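PDB 3KZT: DUF3828 domain-containing protein, which is of unknown function but is probably made as a lipoprotein in Bacteroides thetaiotaomicron. Local coordinates for residues D102-T110 / A120-V128; M30-S41 / G53-L61. All blocks are in the same frame, centred on the assembly; numbering follows the deposited sequence.

Contact 1. Residues D102-T110 / A120-V128; sequences DNWYEVNYT and AVSIPVRVV. With EDO (1,2-ethanediol), chain C; SO4 (sulfate ion), chain E.
Arg126 lays its aliphatic chain over one face of the Trp104 indole, with CB 3.6 Å from the centroid of the six-membered ring and only 6° off its normal. CG stands anti to the backbone N (chi1 -157°), which runs the chain on across the indole until Arg126 CD lies 3.4 Å from Trp104 NE1. A bend at chi3 then turns the guanidinium steeply out of the ring plane. Both groups grip one oxygen, O4, of a sulfate probably left from the crystallisation liquor: Trp104 NE1 at 3.1 Å and Arg126 NH1 at 3.0 Å, while Asp137 on the next strand takes NH2 in a salt bridge. The two residues form a non-hydrogen-bonded pair of the antiparallel hairpin made by strands 104-111 and 119-130, the central pair of the sheet. Its ladder is tight at Tyr105, whose N meets Val125 O at 2.7 Å, and very straight at Val107 N to Ile123 O, with 177° at the hydrogen. On the other face Tyr109 lies beside Val121, whose CB sits over the ring, 4.1 Å from its centroid; the phenol OH reaches Ile82 O. Tyr105 OH donates to O2 of an ethanediol, probably of the same origin, and Asn103 OD1 accepts from both its hydroxyls.

Contact 2. Residues M30-S41 / G53-L61; sequences MIEDFYEAYAAS and GDSIKQKFL
One water joins Tyr38 to Lys57, donating to Tyr38 OH at 3.0 Å and accepting from Lys57 NZ at 2.9 Å. Asp79 holds the phenol OH by a further hydrogen bond, and Asp54 lies within a long salt bridge of Lys57 NZ. Lys57 CD packs 3.7 Å from Tyr38 CE1, and Gly53 O lies in plane at the edge of the same ring. From this polar corner the interface turns apolar. Ile56 drives CD1 against the backbone of Ala37, while Ile56 CG2 meets the edge of the Phe34 ring, 3.5 Å from Phe34 CD1. Phe34 CG is anti to its own N (chi1 168°), which places the ring between Ile56 CG2 and Phe60 CB; Leu61 CD2 covers one face of it. The Phe60 ring lies against the opposite helix, with Phe34 CB 4.0 Å from its centroid. At its edge Met30, present as selenomethionine, makes a Met-aromatic contact, SE 3.9 Å from Phe60 CD1. An alanine in place of Phe60 would probably leave Met30 SE and Phe34 CB without their aromatic partner and open a gap between the helices. The two segments run antiparallel at 165°, their axes 9.1 Å apart. Strand 133-139 closes one end through Ile136, which touches Met30, Phe34 and Leu61, while Met43 of the second subunit packs on Ala37.

In the fold
Helix 13-41 takes part in both contacts, pairing with a helix in one and meeting the hairpin of the other. Along the chain they come in series: contact 2, between helices 13-41 and 47-60, is complete before the hairpin of contact 1 begins. Their centres lie 14 Å apart, yet they touch directly through Ile31 and Tyr35, which take no part in the contact with 53-61. Both reach the sheet, with Ile31 CG2 3.4 Å from Val107 CG2, and Ile31 also meets Tyr105 and Val127. Helix 13-41 thus packs against helix 47-60 on one flank and the antiparallel sheet on another, which is consistent with a shared apolar core.

Contact 1. Residues D102-T110 / A120-V128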
loop_
_atom_site.group_PDB
_atom_site.type_symbol
_atom_site.label_atom_id
_atom_site.label_comp_id
_atom_site.label_asym_id
_atom_site.label_seq_id
_atom_site.Cartn_x
_atom_site.Cartn_y
_atom_site.Cartn_z
ATOM N N ASP A 102 -10.004 13.772 -21.632
ATOM C CA ASP A 102 -10.832 14.627 -20.786
ATOM C C ASP A 102 -10.533 14.313 -19.286
ATOM O O ASP A 102 -9.359 14.300 -18.909
ATOM C CB ASP A 102 -12.317 14.492 -21.201
ATOM C CG ASP A 102 -12.539 14.803 -22.679
ATOM O OD1 ASP A 102 -12.108 15.892 -23.138
ATOM O OD2 ASP A 102 -13.140 13.962 -23.377
ATOM N N ASN A 103 -11.553 14.005 -18.478
ATOM C CA ASN A 103 -11.357 13.624 -17.084
ATOM C C ASN A 103 -11.304 12.082 -16.835
ATOM O O ASN A 103 -11.328 11.660 -15.681
ATOM C CB ASN A 103 -12.453 14.279 -16.224
ATOM C CG ASN A 103 -12.416 15.811 -16.277
ATOM O OD1 ASN A 103 -11.355 16.416 -16.316
ATOM N ND2 ASN A 103 -13.584 16.430 -16.245
ATOM N N TRP A 104 -11.214 11.265 -17.908
ATOM C CA TRP A 104 -11.119 9.799 -17.782
ATOM C C TRP A 104 -9.656 9.373 -17.679
ATOM O O TRP A 104 -8.788 9.920 -18.365
ATOM C CB TRP A 104 -11.823 9.065 -18.944
ATOM C CG TRP A 104 -13.292 9.079 -18.788
ATOM C CD1 TRP A 104 -14.159 9.992 -19.300
ATOM C CD2 TRP A 104 -14.075 8.161 -18.017
ATOM N NE1 TRP A 104 -15.448 9.693 -18.916
ATOM C CE2 TRP A 104 -15.426 8.570 -18.129
ATOM C CE3 TRP A 104 -13.771 7.020 -17.251
ATOM C CZ2 TRP A 104 -16.479 7.883 -17.498
ATOM C CZ3 TRP A 104 -14.820 6.335 -16.619
ATOM C CH2 TRP A 104 -16.158 6.773 -16.749
ATOM N N TYR A 105 -9.409 8.414 -16.783
ATOM C CA TYR A 105 -8.090 7.836 -16.524
ATOM C C TYR A 105 -8.297 6.329 -16.538
ATOM O O TYR A 105 -9.429 5.869 -16.398
ATOM C CB TYR A 105 -7.548 8.333 -15.154
ATOM C CG TYR A 105 -7.310 9.827 -15.146
ATOM C CD1 TYR A 105 -8.366 10.716 -14.951
ATOM C CD2 TYR A 105 -6.036 10.358 -15.355
ATOM C CE1 TYR A 105 -8.167 12.094 -14.973
ATOM C CE2 TYR A 105 -5.820 11.738 -15.376
ATOM C CZ TYR A 105 -6.884 12.594 -15.182
ATOM O OH TYR A 105 -6.693 13.939 -15.212
ATOM N N GLU A 106 -7.222 5.576 -16.727
ATOM C CA GLU A 106 -7.271 4.109 -16.776
ATOM C C GLU A 106 -6.386 3.572 -15.655
ATOM O O GLU A 106 -5.222 3.937 -15.585
ATOM C CB GLU A 106 -6.761 3.621 -18.141
ATOM C CG GLU A 106 -6.711 2.095 -18.311
ATOM C CD GLU A 106 -6.272 1.692 -19.694
ATOM O OE1 GLU A 106 -7.141 1.621 -20.594
ATOM O OE2 GLU A 106 -5.069 1.408 -19.877
ATOM N N VAL A 107 -6.954 2.715 -14.791
ATOM C CA VAL A 107 -6.219 2.057 -13.698
ATOM C C VAL A 107 -5.864 0.645 -14.170
ATOM O O VAL A 107 -6.763 -0.189 -14.344
ATOM C CB VAL A 107 -7.062 1.976 -12.410
ATOM C CG1 VAL A 107 -6.339 1.130 -11.341
ATOM C CG2 VAL A 107 -7.350 3.383 -11.880
ATOM N N ASN A 108 -4.565 0.393 -14.376
ATOM C CA ASN A 108 -4.046 -0.903 -14.845
ATOM C C ASN A 108 -3.303 -1.636 -13.745
ATOM O O ASN A 108 -2.517 -1.019 -13.021
ATOM C CB ASN A 108 -3.094 -0.692 -16.016
ATOM C CG ASN A 108 -3.781 -0.087 -17.213
ATOM O OD1 ASN A 108 -4.637 -0.711 -17.818
ATOM N ND2 ASN A 108 -3.411 1.161 -17.557
ATOM N N TYR A 109 -3.570 -2.945 -13.607
ATOM C CA TYR A 109 -2.819 -3.829 -12.691
ATOM C C TYR A 109 -3.024 -5.296 -13.123
ATOM O O TYR A 109 -4.046 -5.635 -13.705
ATOM C CB TYR A 109 -3.212 -3.619 -11.202
ATOM C CG TYR A 109 -4.419 -4.418 -10.712
ATOM C CD1 TYR A 109 -5.707 -3.927 -10.848
ATOM C CD2 TYR A 109 -4.250 -5.677 -10.079
ATOM C CE1 TYR A 109 -6.816 -4.666 -10.393
ATOM C CE2 TYR A 109 -5.335 -6.411 -9.637
ATOM C CZ TYR A 109 -6.612 -5.901 -9.784
ATOM O OH TYR A 109 -7.674 -6.633 -9.336
ATOM N N THR A 110 -2.043 -6.140 -12.824
ATOM C CA THR A 110 -2.088 -7.557 -13.148
ATOM C C THR A 110 -2.558 -8.336 -11.906
ATOM O O THR A 110 -1.898 -8.291 -10.856
ATOM C CB THR A 110 -0.711 -8.048 -13.581
ATOM O OG1 THR A 110 -0.259 -7.242 -14.672
ATOM C CG2 THR A 110 -0.764 -9.501 -14.019
ATOM N N ALA A 120 -4.822 -9.471 -16.837
ATOM C CA ALA A 120 -4.614 -8.022 -16.992
ATOM C C ALA A 120 -5.951 -7.321 -16.698
ATOM O O ALA A 120 -6.951 -7.624 -17.345
ATOM C CB ALA A 120 -4.160 -7.710 -18.389
ATOM N N VAL A 121 -5.965 -6.425 -15.708
ATOM C CA VAL A 121 -7.181 -5.666 -15.321
ATOM C C VAL A 121 -6.982 -4.208 -15.756
ATOM O O VAL A 121 -5.877 -3.670 -15.603
ATOM C CB VAL A 121 -7.443 -5.758 -13.811
ATOM C CG1 VAL A 121 -8.718 -5.006 -13.438
ATOM C CG2 VAL A 121 -7.570 -7.233 -13.391
ATOM N N SER A 122 -8.056 -3.604 -16.313
ATOM C CA SER A 122 -8.038 -2.233 -16.826
ATOM C C SER A 122 -9.399 -1.551 -16.560
ATOM O O SER A 122 -10.362 -1.771 -17.303
ATOM C CB SER A 122 -7.719 -2.253 -18.321
ATOM O OG SER A 122 -7.736 -0.958 -18.867
ATOM N N ILE A 123 -9.462 -0.733 -15.486
ATOM C CA ILE A 123 -10.680 -0.011 -15.082
ATOM C C ILE A 123 -10.612 1.474 -15.529
ATOM O O ILE A 123 -9.736 2.222 -15.043
ATOM C CB ILE A 123 -10.888 -0.030 -13.503
ATOM C CG1 ILE A 123 -10.835 -1.462 -12.934
ATOM C CG2 ILE A 123 -12.221 0.639 -13.125
ATOM C CD1 ILE A 123 -9.467 -1.862 -12.383
ATOM N N PRO A 124 -11.512 1.907 -16.465
ATOM C CA PRO A 124 -11.584 3.347 -16.713
ATOM C C PRO A 124 -12.262 4.021 -15.504
ATOM O O PRO A 124 -13.303 3.514 -15.032
ATOM C CB PRO A 124 -12.477 3.458 -17.963
ATOM C CG PRO A 124 -12.635 2.046 -18.479
ATOM C CD PRO A 124 -12.457 1.168 -17.324
ATOM N N VAL A 125 -11.650 5.102 -14.986
ATOM C CA VAL A 125 -12.206 5.879 -13.862
ATOM C C VAL A 125 -12.213 7.375 -14.230
ATOM O O VAL A 125 -11.272 7.862 -14.882
ATOM C CB VAL A 125 -11.444 5.620 -12.521
ATOM C CG1 VAL A 125 -11.352 4.118 -12.242
ATOM C CG2 VAL A 125 -10.050 6.264 -12.509
ATOM N N ARG A 126 -13.289 8.079 -13.834
ATOM C CA ARG A 126 -13.463 9.503 -14.107
ATOM C C ARG A 126 -13.268 10.303 -12.811
ATOM O O ARG A 126 -13.744 9.884 -11.752
ATOM C CB ARG A 126 -14.837 9.775 -14.691
ATOM C CG ARG A 126 -14.886 11.058 -15.495
ATOM C CD ARG A 126 -16.270 11.330 -16.043
ATOM N NE ARG A 126 -17.175 11.965 -15.083
ATOM C CZ ARG A 126 -18.474 12.235 -15.313
ATOM N NH1 ARG A 126 -19.073 11.908 -16.488
ATOM N NH2 ARG A 126 -19.202 12.834 -14.355
ATOM N N VAL A 127 -12.597 11.463 -12.928
ATOM C CA VAL A 127 -12.201 12.310 -11.788
ATOM C C VAL A 127 -12.894 13.676 -11.832
ATOM O O VAL A 127 -12.985 14.277 -12.894
ATOM C CB VAL A 127 -10.646 12.543 -11.785
ATOM C CG1 VAL A 127 -10.235 13.595 -10.726
ATOM C CG2 VAL A 127 -9.917 11.237 -11.540
ATOM N N VAL A 128 -13.371 14.153 -10.672
ATOM C CA VAL A 128 -13.949 15.507 -10.525
ATOM C C VAL A 128 -13.087 16.259 -9.496
ATOM O O VAL A 128 -12.517 15.629 -8.591
ATOM C CB VAL A 128 -15.453 15.467 -10.063
ATOM C CG1 VAL A 128 -15.603 14.838 -8.652
ATOM C CG2 VAL A 128 -16.069 16.863 -10.093
HETATM C C1 EDO C . -9.521 17.028 -13.188
HETATM O O1 EDO C . -10.517 17.818 -13.846
HETATM C C2 EDO C . -9.557 15.597 -13.707
HETATM O O2 EDO C . -9.019 15.522 -15.036
HETATM S S SO4 E . -17.895 12.066 -20.191
HETATM O O1 SO4 E . -18.555 13.311 -19.808
HETATM O O2 SO4 E . -16.447 12.281 -20.286
HETATM O O3 SO4 E . -18.405 11.637 -21.494
HETATM O O4 SO4 E . -18.188 11.040 -19.193
#

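Contact 2. Residues M30-S41 / G53-L61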
loop_
_atom_site.group_PDB
_atom_site.type_symbol
_atom_site.label_atom_id
_atom_site.label_comp_id
_atom_site.label_asym_id
_atom_site.label_seq_id
_atom_site.Cartn_x
_atom_site.Cartn_y
_atom_site.Cartn_z
HETATM N N MSE A 30 -3.844 11.130 -6.856
HETATM C CA MSE A 30 -5.035 10.810 -6.022
HETATM C C MSE A 30 -5.555 9.383 -6.281
HETATM O O MSE A 30 -5.861 8.663 -5.337
HETATM C CB MSE A 30 -6.164 11.813 -6.278
HETATM C CG MSE A 30 -7.483 11.500 -5.506
HETATM SE SE MSE A 30 -8.675 10.211 -6.368
HETATM C CE MSE A 30 -9.051 11.262 -7.984
ATOM N N ILE A 31 -5.678 9.020 -7.565
ATOM C CA ILE A 31 -6.138 7.681 -7.989
ATOM C C ILE A 31 -5.198 6.591 -7.432
ATOM O O ILE A 31 -5.664 5.613 -6.870
ATOM C CB ILE A 31 -6.270 7.567 -9.544
ATOM C CG1 ILE A 31 -7.388 8.508 -10.072
ATOM C CG2 ILE A 31 -6.651 6.110 -9.962
ATOM C CD1 ILE A 31 -7.356 8.740 -11.604
ATOM N N GLU A 32 -3.883 6.802 -7.585
ATOM C CA GLU A 32 -2.852 5.918 -6.979
ATOM C C GLU A 32 -3.008 5.756 -5.466
ATOM O O GLU A 32 -2.902 4.638 -4.958
ATOM C CB GLU A 32 -1.460 6.458 -7.251
ATOM C CG GLU A 32 -1.002 6.257 -8.699
ATOM C CD GLU A 32 0.301 6.969 -9.027
ATOM O OE1 GLU A 32 0.786 7.767 -8.200
ATOM O OE2 GLU A 32 0.845 6.716 -10.129
ATOM N N ASP A 33 -3.247 6.877 -4.768
ATOM C CA ASP A 33 -3.456 6.875 -3.286
ATOM C C ASP A 33 -4.686 6.104 -2.892
ATOM O O ASP A 33 -4.663 5.386 -1.892
ATOM C CB ASP A 33 -3.612 8.299 -2.716
ATOM C CG ASP A 33 -2.347 9.140 -2.824
ATOM O OD1 ASP A 33 -1.262 8.618 -3.155
ATOM O OD2 ASP A 33 -2.462 10.349 -2.586
ATOM N N PHE A 34 -5.779 6.296 -3.643
ATOM C CA PHE A 34 -7.009 5.535 -3.403
ATOM C C PHE A 34 -6.780 4.022 -3.514
ATOM O O PHE A 34 -7.122 3.286 -2.588
ATOM C CB PHE A 34 -8.151 5.950 -4.358
ATOM C CG PHE A 34 -9.306 5.009 -4.328
ATOM C CD1 PHE A 34 -9.983 4.762 -3.128
ATOM C CD2 PHE A 34 -9.713 4.322 -5.482
ATOM C CE1 PHE A 34 -11.043 3.858 -3.078
ATOM C CE2 PHE A 34 -10.787 3.419 -5.435
ATOM C CZ PHE A 34 -11.444 3.188 -4.235
ATOM N N TYR A 35 -6.211 3.580 -4.640
ATOM C CA TYR A 35 -5.984 2.135 -4.884
ATOM C C TYR A 35 -5.007 1.474 -3.918
ATOM O O TYR A 35 -5.235 0.337 -3.510
ATOM C CB TYR A 35 -5.612 1.845 -6.362
ATOM C CG TYR A 35 -6.832 1.691 -7.226
ATOM C CD1 TYR A 35 -7.470 2.802 -7.782
ATOM C CD2 TYR A 35 -7.381 0.432 -7.461
ATOM C CE1 TYR A 35 -8.617 2.667 -8.558
ATOM C CE2 TYR A 35 -8.519 0.279 -8.234
ATOM C CZ TYR A 35 -9.139 1.397 -8.788
ATOM O OH TYR A 35 -10.265 1.263 -9.557
ATOM N N GLU A 36 -3.941 2.180 -3.542
ATOM C CA GLU A 36 -2.991 1.656 -2.535
ATOM C C GLU A 36 -3.627 1.557 -1.138
ATOM O O GLU A 36 -3.445 0.544 -0.450
ATOM C CB GLU A 36 -1.702 2.468 -2.512
ATOM C CG GLU A 36 -0.838 2.181 -3.733
ATOM C CD GLU A 36 0.264 3.186 -3.965
ATOM O OE1 GLU A 36 0.625 3.961 -3.034
ATOM O OE2 GLU A 36 0.785 3.199 -5.104
ATOM N N ALA A 37 -4.383 2.595 -0.745
ATOM C CA ALA A 37 -5.116 2.612 0.543
ATOM C C ALA A 37 -6.210 1.541 0.580
ATOM O O ALA A 37 -6.317 0.795 1.547
ATOM C CB ALA A 37 -5.728 3.986 0.786
ATOM N N TYR A 38 -7.007 1.485 -0.491
ATOM C CA TYR A 38 -8.093 0.500 -0.635
ATOM C C TYR A 38 -7.568 -0.949 -0.635
ATOM O O TYR A 38 -8.114 -1.801 0.058
ATOM C CB TYR A 38 -8.904 0.778 -1.909
ATOM C CG TYR A 38 -10.183 -0.006 -2.008
ATOM C CD1 TYR A 38 -11.229 0.231 -1.113
ATOM C CD2 TYR A 38 -10.378 -0.961 -3.022
ATOM C CE1 TYR A 38 -12.424 -0.481 -1.192
ATOM C CE2 TYR A 38 -11.572 -1.679 -3.110
ATOM C CZ TYR A 38 -12.593 -1.427 -2.194
ATOM O OH TYR A 38 -13.766 -2.112 -2.264
ATOM N N ALA A 39 -6.495 -1.194 -1.390
ATOM C CA ALA A 39 -5.834 -2.543 -1.446
ATOM C C ALA A 39 -5.371 -3.054 -0.096
ATOM O O ALA A 39 -5.478 -4.243 0.169
ATOM C CB ALA A 39 -4.681 -2.517 -2.357
ATOM N N ALA A 40 -4.841 -2.155 0.744
ATOM C CA ALA A 40 -4.410 -2.510 2.105
ATOM C C ALA A 40 -5.564 -3.006 3.004
ATOM O O ALA A 40 -5.332 -3.818 3.891
ATOM C CB ALA A 40 -3.682 -1.327 2.771
ATOM N N SER A 41 -6.793 -2.529 2.757
ATOM C CA SER A 41 -7.985 -2.999 3.507
ATOM C C SER A 41 -8.291 -4.502 3.310
ATOM O O SER A 41 -8.898 -5.117 4.175
ATOM C CB SER A 41 -9.230 -2.162 3.168
ATOM O OG SER A 41 -9.763 -2.501 1.904
ATOM N N GLY A 53 -12.389 -0.310 4.072
ATOM C CA GLY A 53 -12.730 -0.253 2.657
ATOM C C GLY A 53 -13.839 0.744 2.372
ATOM O O GLY A 53 -13.734 1.542 1.435
ATOM N N ASP A 54 -14.890 0.714 3.192
ATOM C CA ASP A 54 -15.994 1.685 3.070
ATOM C C ASP A 54 -15.540 3.093 3.447
ATOM O O ASP A 54 -15.890 4.014 2.749
ATOM C CB ASP A 54 -17.219 1.260 3.894
ATOM C CG ASP A 54 -17.873 -0.026 3.370
ATOM O OD1 ASP A 54 -17.757 -0.340 2.154
ATOM O OD2 ASP A 54 -18.510 -0.729 4.194
ATOM N N SER A 55 -14.741 3.241 4.528
ATOM C CA SER A 55 -14.153 4.573 4.922
ATOM C C SER A 55 -13.355 5.213 3.786
ATOM O O SER A 55 -13.506 6.402 3.511
ATOM C CB SER A 55 -13.215 4.445 6.133
ATOM O OG SER A 55 -13.872 3.928 7.267
ATOM N N ILE A 56 -12.522 4.405 3.133
ATOM C CA ILE A 56 -11.707 4.849 1.996
ATOM C C ILE A 56 -12.592 5.241 0.795
ATOM O O ILE A 56 -12.344 6.270 0.157
ATOM C CB ILE A 56 -10.666 3.767 1.597
ATOM C CG1 ILE A 56 -9.605 3.623 2.700
ATOM C CG2 ILE A 56 -9.968 4.127 0.295
ATOM C CD1 ILE A 56 -8.871 2.319 2.641
ATOM N N LYS A 57 -13.626 4.435 0.513
ATOM C CA LYS A 57 -14.613 4.763 -0.549
ATOM C C LYS A 57 -15.385 6.053 -0.233
ATOM O O LYS A 57 -15.637 6.853 -1.132
ATOM C CB LYS A 57 -15.592 3.592 -0.797
ATOM C CG LYS A 57 -14.940 2.390 -1.462
ATOM C CD LYS A 57 -15.735 1.087 -1.262
ATOM C CE LYS A 57 -17.014 1.035 -2.072
ATOM N NZ LYS A 57 -17.806 -0.225 -1.791
ATOM N N GLN A 58 -15.732 6.257 1.038
ATOM C CA GLN A 58 -16.390 7.522 1.483
ATOM C C GLN A 58 -15.455 8.755 1.269
ATOM O O GLN A 58 -15.938 9.840 0.907
ATOM C CB GLN A 58 -16.828 7.429 2.964
ATOM C CG GLN A 58 -17.892 6.301 3.282
ATOM C CD GLN A 58 -19.342 6.718 3.181
ATOM O OE1 GLN A 58 -19.689 7.755 2.585
ATOM N NE2 GLN A 58 -20.220 5.890 3.755
ATOM N N LYS A 59 -14.134 8.553 1.460
ATOM C CA LYS A 59 -13.139 9.626 1.294
ATOM C C LYS A 59 -12.871 9.960 -0.175
ATOM O O LYS A 59 -12.964 11.135 -0.578
ATOM C CB LYS A 59 -11.810 9.247 1.988
ATOM C CG LYS A 59 -10.694 10.317 1.861
ATOM C CD LYS A 59 -9.575 10.111 2.871
ATOM C CE LYS A 59 -8.499 11.187 2.716
ATOM N NZ LYS A 59 -9.050 12.559 2.902
ATOM N N PHE A 60 -12.524 8.936 -0.959
ATOM C CA PHE A 60 -12.100 9.111 -2.362
ATOM C C PHE A 60 -13.174 9.129 -3.468
ATOM O O PHE A 60 -12.920 9.696 -4.534
ATOM C CB PHE A 60 -11.025 8.076 -2.700
ATOM C CG PHE A 60 -9.703 8.326 -2.017
ATOM C CD1 PHE A 60 -8.786 9.229 -2.565
ATOM C CD2 PHE A 60 -9.357 7.653 -0.847
ATOM C CE1 PHE A 60 -7.556 9.468 -1.947
ATOM C CE2 PHE A 60 -8.127 7.885 -0.227
ATOM C CZ PHE A 60 -7.225 8.792 -0.781
ATOM N N LEU A 61 -14.346 8.520 -3.225
ATOM C CA LEU A 61 -15.430 8.428 -4.240
ATOM C C LEU A 61 -16.618 9.335 -3.894
ATOM O O LEU A 61 -16.887 9.580 -2.713
ATOM C CB LEU A 61 -15.922 6.975 -4.372
ATOM C CG LEU A 61 -14.870 5.854 -4.426
ATOM C CD1 LEU A 61 -15.557 4.503 -4.641
ATOM C CD2 LEU A 61 -13.837 6.073 -5.480
HETATM O O HOH W 1 -16.426 -1.958 -3.717
#